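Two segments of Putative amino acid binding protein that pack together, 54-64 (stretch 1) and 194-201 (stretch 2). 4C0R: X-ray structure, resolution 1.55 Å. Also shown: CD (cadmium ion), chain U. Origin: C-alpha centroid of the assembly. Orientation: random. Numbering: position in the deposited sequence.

Stretch 1 (54-64) IFSGLDSDKYQ
Stretch 2, residues 194-201: FIFAQDQK

Residues 54-59 are helical, in a helix that begins earlier in the chain; 194-196 continue a strand. Their axes approach to 9.9 Å, with N-to-C directions 39° apart, and the nearest CA atoms belong to Leu58 and Ala197 (4.8 Å). The helix closes in a Schellman motif: Asp61 takes positive phi (57/23), and Tyr63 N bonds to Gly57 O at 3.0 Å. Ala197 to Gln200 form a type I turn, with Gln200 N to Ala197 O at 3.0 Å. The backbones join directly where Ala197 N donates to Gln64 O (3.1 Å, 159°); the same oxygen receives a CA-H contact from Phe196 CA at 3.2 Å. Water 1 adds a bridge, donating to Leu58 O (2.8 Å) and accepting from Gln198 N (2.9 Å).

The CA-to-CB bond of Ile195 (p, t) points toward stretch 1. Ile195 CD1 makes apolar van der Waals contacts with Leu58 CD1 (3.5 Å; Leu58 m, t) and Phe55 CE1 (3.7 Å; Phe55 m, chi2 -84°). The small Ala197 CB packs 3.5 Å from Leu58 O.

Asp61 (chi1 -101°, between wells) approaches Asp199 (p): Asp61 OD2 lies 3.0 Å from Asp199 OD1. Cadmium offsets this like-charge approach, binding Asp61 OD1 at 2.7 Å and Asp199 OD2 at 2.5 Å. Gln200 (m, m) donates from NE2 a weak 3.4 Å bond to Asp61 OD1.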

ATOM      1  N   ILE A  54      -3.632  -4.908  11.938  1.00 11.82           N
ATOM      2  CA  ILE A  54      -4.661  -5.008  10.900  1.00  9.95           C
ATOM      3  C   ILE A  54      -4.953  -6.465  10.694  1.00 13.90           C
ATOM      4  O   ILE A  54      -6.102  -6.904  10.699  1.00 11.92           O
ATOM      5  CB  ILE A  54      -4.219  -4.367   9.583  1.00  8.63           C
ATOM      6  CG1 ILE A  54      -4.113  -2.861   9.719  1.00  9.84           C
ATOM      7  CG2 ILE A  54      -5.220  -4.745   8.471  1.00 11.71           C
ATOM      8  CD1 ILE A  54      -3.556  -2.176   8.496  1.00 11.81           C
ATOM      9  N   PHE A  55      -3.883  -7.229  10.496  1.00 11.53           N
ATOM     10  CA  PHE A  55      -4.037  -8.626  10.155  1.00 11.76           C
ATOM     11  C   PHE A  55      -4.505  -9.437  11.363  1.00 13.28           C
ATOM     12  O   PHE A  55      -5.361 -10.269  11.195  1.00 12.22           O
ATOM     13  CB  PHE A  55      -2.723  -9.144   9.553  1.00 14.52           C
ATOM     14  CG  PHE A  55      -2.352  -8.431   8.308  1.00 13.19           C
ATOM     15  CD1 PHE A  55      -2.879  -8.820   7.091  1.00 12.31           C
ATOM     16  CD2 PHE A  55      -1.530  -7.315   8.360  1.00 13.97           C
ATOM     17  CE1 PHE A  55      -2.557  -8.119   5.929  1.00 13.61           C
ATOM     18  CE2 PHE A  55      -1.213  -6.600   7.194  1.00 13.61           C
ATOM     19  CZ  PHE A  55      -1.729  -7.025   5.987  1.00 14.39           C
ATOM     20  N   SER A  56      -3.969  -9.178  12.534  1.00 14.52           N
ATOM     21  CA  SER A  56      -4.415 -10.007  13.677  1.00 16.93           C
ATOM     22  C   SER A  56      -5.862  -9.672  14.054  1.00 14.91           C
ATOM     23  O   SER A  56      -6.633 -10.529  14.492  1.00 14.88           O
ATOM     24  CB  SER A  56      -3.462  -9.871  14.860  1.00 18.13           C
ATOM     25  OG  SER A  56      -3.414  -8.558  15.346  1.00 17.17           O
ATOM     26  N   GLY A  57      -6.267  -8.434  13.845  1.00 12.60           N
ATOM     27  CA  GLY A  57      -7.641  -8.041  14.093  1.00 12.28           C
ATOM     28  C   GLY A  57      -8.620  -8.581  13.082  1.00 11.30           C
ATOM     29  O   GLY A  57      -9.761  -8.909  13.410  1.00 12.72           O
ATOM     30  N   LEU A  58      -8.180  -8.704  11.830  1.00 11.63           N
ATOM     31  CA  LEU A  58      -9.007  -9.355  10.848  1.00  9.14           C
ATOM     32  C   LEU A  58      -9.136 -10.851  11.187  1.00 13.45           C
ATOM     33  O   LEU A  58     -10.198 -11.441  10.986  1.00 13.73           O
ATOM     34  CB  LEU A  58      -8.436  -9.208   9.433  1.00 10.67           C
ATOM     35  CG  LEU A  58      -8.477  -7.804   8.823  1.00 10.70           C
ATOM     36  CD1 LEU A  58      -7.606  -7.810   7.566  1.00 10.32           C
ATOM     37  CD2 LEU A  58      -9.919  -7.375   8.514  1.00 10.73           C
ATOM     38  N   ASP A  59      -8.060 -11.463  11.680  1.00 14.28           N
ATOM     39  CA  ASP A  59      -8.124 -12.883  12.076  1.00 16.39           C
ATOM     40  C   ASP A  59      -9.156 -13.093  13.178  1.00 17.57           C
ATOM     41  O   ASP A  59      -9.822 -14.128  13.217  1.00 19.80           O
ATOM     42  CB  ASP A  59      -6.799 -13.328  12.679  1.00 13.66           C
ATOM     43  CG  ASP A  59      -5.675 -13.422  11.656  1.00 18.29           C
ATOM     44  OD1 ASP A  59      -5.962 -13.487  10.446  1.00 19.68           O
ATOM     45  OD2 ASP A  59      -4.516 -13.441  12.078  1.00 20.79           O
ATOM     46  N   SER A  60      -9.258 -12.153  14.106  1.00 16.68           N
ATOM     47  CA  SER A  60     -10.149 -12.333  15.262  1.00 19.81           C
ATOM     48  C   SER A  60     -11.543 -11.725  15.070  1.00 21.16           C
ATOM     49  O   SER A  60     -12.396 -11.759  15.974  1.00 24.12           O
ATOM     50  CB  SER A  60      -9.497 -11.727  16.475  1.00 20.71           C
ATOM     51  OG  SER A  60      -9.411 -10.305  16.398  1.00 20.75           O
ATOM     52  N   ASP A  61     -11.768 -11.160  13.893  1.00 18.30           N
ATOM     53  CA  ASP A  61     -12.944 -10.350  13.619  1.00 19.02           C
ATOM     54  C   ASP A  61     -13.184  -9.131  14.515  1.00 18.12           C
ATOM     55  O   ASP A  61     -14.302  -8.620  14.565  1.00 21.26           O
ATOM     56  CB  ASP A  61     -14.225 -11.194  13.505  1.00 23.31           C
ATOM     57  CG  ASP A  61     -14.606 -11.418  12.048  1.00 29.32           C
ATOM     58  OD1 ASP A  61     -15.221 -10.461  11.385  1.00 26.05           O
ATOM     59  OD2 ASP A  61     -14.217 -12.509  11.585  1.00 39.14           O
ATOM     60  N   LYS A  62     -12.123  -8.623  15.142  1.00 15.44           N
ATOM     61  CA  LYS A  62     -12.103  -7.307  15.728  1.00 14.34           C
ATOM     62  C   LYS A  62     -12.280  -6.294  14.598  1.00 15.25           C
ATOM     63  O   LYS A  62     -12.936  -5.301  14.766  1.00 13.09           O
ATOM     64  CB  LYS A  62     -10.777  -7.022  16.428  1.00 18.95           C
ATOM     65  CG  LYS A  62     -10.626  -5.612  16.979  1.00 19.42           C
ATOM     66  CD  LYS A  62      -9.283  -5.472  17.714  1.00 23.20           C
ATOM     67  CE  LYS A  62      -9.123  -4.138  18.451  1.00 28.56           C
ATOM     68  NZ  LYS A  62      -7.950  -4.179  19.368  1.00 39.99           N
ATOM     69  N   TYR A  63     -11.640  -6.547  13.458  1.00 13.22           N
ATOM     70  CA  TYR A  63     -11.793  -5.661  12.312  1.00 10.75           C
ATOM     71  C   TYR A  63     -12.439  -6.443  11.182  1.00  9.61           C
ATOM     72  O   TYR A  63     -12.272  -7.653  11.100  1.00 11.32           O
ATOM     73  CB  TYR A  63     -10.408  -5.136  11.808  1.00 10.45           C
ATOM     74  CG  TYR A  63      -9.593  -4.404  12.833  1.00 10.55           C
ATOM     75  CD1 TYR A  63     -10.163  -3.455  13.655  1.00 12.24           C
ATOM     76  CD2 TYR A  63      -8.245  -4.681  12.976  1.00 12.12           C
ATOM     77  CE1 TYR A  63      -9.417  -2.795  14.616  1.00 12.91           C
ATOM     78  CE2 TYR A  63      -7.494  -4.000  13.936  1.00 13.97           C
ATOM     79  CZ  TYR A  63      -8.098  -3.077  14.737  1.00 13.87           C
ATOM     80  OH  TYR A  63      -7.331  -2.392  15.688  1.00 16.26           O
ATOM     81  N   GLN A  64     -13.169  -5.762  10.289  1.00  9.98           N
ATOM     82  CA  GLN A  64     -13.818  -6.389   9.136  1.00  9.75           C
ATOM     83  C   GLN A  64     -13.155  -6.080   7.796  1.00  8.04           C
ATOM     84  O   GLN A  64     -13.230  -6.890   6.894  1.00 10.12           O
ATOM     85  CB  GLN A  64     -15.296  -6.014   9.053  1.00 12.12           C
ATOM     86  CG  GLN A  64     -16.139  -6.599  10.184  1.00 12.26           C
ATOM     87  CD  GLN A  64     -15.784  -6.057  11.556  1.00 13.88           C
ATOM     88  OE1 GLN A  64     -15.821  -4.844  11.801  1.00 15.20           O
ATOM     89  NE2 GLN A  64     -15.434  -6.956  12.459  1.00 16.52           N
ATOM     90  N   PHE A 194      -8.758  -3.737  -1.095  1.00  6.53           N
ATOM     91  CA  PHE A 194      -9.274  -3.913   0.259  1.00  6.42           C
ATOM     92  C   PHE A 194      -9.192  -5.384   0.596  1.00  7.75           C
ATOM     93  O   PHE A 194      -9.375  -6.237  -0.279  1.00  7.97           O
ATOM     94  CB  PHE A 194     -10.731  -3.506   0.357  1.00  6.45           C
ATOM     95  CG  PHE A 194     -10.960  -2.024   0.158  1.00  7.29           C
ATOM     96  CD1 PHE A 194     -10.533  -1.110   1.112  1.00  8.81           C
ATOM     97  CD2 PHE A 194     -11.600  -1.549  -0.980  1.00  7.39           C
ATOM     98  CE1 PHE A 194     -10.751   0.248   0.938  1.00  9.93           C
ATOM     99  CE2 PHE A 194     -11.827  -0.170  -1.141  1.00  7.23           C
ATOM    100  CZ  PHE A 194     -11.410   0.698  -0.184  1.00  8.34           C
ATOM    101  N   ILE A 195      -8.952  -5.710   1.866  1.00  5.79           N
ATOM    102  CA  ILE A 195      -9.078  -7.065   2.317  1.00  6.53           C
ATOM    103  C   ILE A 195     -10.128  -7.158   3.417  1.00  7.36           C
ATOM    104  O   ILE A 195     -10.499  -6.162   4.022  1.00  6.25           O
ATOM    105  CB  ILE A 195      -7.745  -7.661   2.805  1.00  5.89           C
ATOM    106  CG1 ILE A 195      -7.152  -6.842   3.953  1.00  7.71           C
ATOM    107  CG2 ILE A 195      -6.742  -7.837   1.676  1.00  7.06           C
ATOM    108  CD1 ILE A 195      -5.892  -7.505   4.575  1.00 10.39           C
ATOM    109  N   PHE A 196     -10.632  -8.376   3.635  1.00  8.33           N
ATOM    110  CA  PHE A 196     -11.706  -8.546   4.603  1.00  8.47           C
ATOM    111  C   PHE A 196     -11.460  -9.772   5.463  1.00 10.16           C
ATOM    112  O   PHE A 196     -10.839 -10.741   5.028  1.00 10.95           O
ATOM    113  CB  PHE A 196     -13.078  -8.759   3.945  1.00  8.24           C
ATOM    114  CG  PHE A 196     -13.429  -7.721   2.919  1.00  8.75           C
ATOM    115  CD1 PHE A 196     -12.951  -7.812   1.633  1.00  7.93           C
ATOM    116  CD2 PHE A 196     -14.253  -6.682   3.246  1.00  9.94           C
ATOM    117  CE1 PHE A 196     -13.281  -6.858   0.664  1.00  8.86           C
ATOM    118  CE2 PHE A 196     -14.583  -5.721   2.302  1.00  9.79           C
ATOM    119  CZ  PHE A 196     -14.093  -5.818   0.996  1.00  8.87           C
ATOM    120  N   ALA A 197     -12.059  -9.743   6.639  1.00  8.28           N
ATOM    121  CA  ALA A 197     -12.096 -10.934   7.491  1.00  9.03           C
ATOM    122  C   ALA A 197     -12.802 -12.013   6.689  1.00 10.28           C
ATOM    123  O   ALA A 197     -13.677 -11.755   5.855  1.00 10.21           O
ATOM    124  CB  ALA A 197     -12.809 -10.607   8.804  1.00  8.93           C
ATOM    125  N   GLN A 198     -12.375 -13.264   6.906  1.00 10.31           N
ATOM    126  CA  GLN A 198     -12.782 -14.324   6.014  1.00 12.83           C
ATOM    127  C   GLN A 198     -14.274 -14.619   6.028  1.00 13.30           C
ATOM    128  O   GLN A 198     -14.821 -15.096   5.009  1.00 16.72           O
ATOM    129  CB  GLN A 198     -11.936 -15.578   6.326  1.00 17.27           C
ATOM    130  CG  GLN A 198     -11.835 -16.494   5.142  1.00 20.26           C
ATOM    131  CD  GLN A 198     -10.878 -17.634   5.402  1.00 24.00           C
ATOM    132  OE1 GLN A 198     -10.840 -18.184   6.510  1.00 28.94           O
ATOM    133  NE2 GLN A 198     -10.128 -18.014   4.384  1.00 23.54           N
ATOM    134  N   ASP A 199     -14.952 -14.296   7.125  1.00 13.05           N
ATOM    135  CA  ASP A 199     -16.375 -14.529   7.214  1.00 18.02           C
ATOM    136  C   ASP A 199     -17.228 -13.387   6.659  1.00 18.11           C
ATOM    137  O   ASP A 199     -18.440 -13.416   6.752  1.00 20.15           O
ATOM    138  CB  ASP A 199     -16.826 -14.869   8.636  1.00 19.07           C
ATOM    139  CG  ASP A 199     -16.516 -13.805   9.633  1.00 25.46           C
ATOM    140  OD1 ASP A 199     -16.099 -12.686   9.269  1.00 25.20           O
ATOM    141  OD2 ASP A 199     -16.701 -14.088  10.836  1.00 30.54           O
ATOM    142  N   GLN A 200     -16.600 -12.398   6.049  1.00 13.24           N
ATOM    143  CA  GLN A 200     -17.350 -11.214   5.603  1.00 13.76           C
ATOM    144  C   GLN A 200     -17.679 -11.236   4.119  1.00 14.29           C
ATOM    145  O   GLN A 200     -17.527 -10.233   3.432  1.00 12.35           O
ATOM    146  CB  GLN A 200     -16.560  -9.939   5.939  1.00 12.16           C
ATOM    147  CG  GLN A 200     -16.384  -9.714   7.449  1.00 13.42           C
ATOM    148  CD  GLN A 200     -17.702  -9.384   8.137  1.00 18.79           C
ATOM    149  OE1 GLN A 200     -18.583  -8.801   7.518  1.00 20.66           O
ATOM    150  NE2 GLN A 200     -17.843  -9.754   9.405  1.00 24.36           N
ATOM    151  N   LYS A 201     -18.199 -12.338   3.607  1.00 12.71           N
ATOM    152  CA  LYS A 201     -18.569 -12.481   2.218  1.00 14.02           C
ATOM    153  C   LYS A 201     -19.583 -11.425   1.739  1.00 13.66           C
ATOM    154  O   LYS A 201     -19.454 -10.883   0.633  1.00 13.94           O
ATOM    155  CB  LYS A 201     -19.162 -13.891   2.020  1.00 16.57           C
TER
HETATM  156 CD    CD U1257     -17.343 -11.967  12.075  0.61104.52          CD
HETATM  157  O   HOH W   1     -10.702 -13.545   9.282  1.00 14.06           O
HETATM  158  O   HOH W   2     -13.422 -14.434   9.876  1.00 21.03           O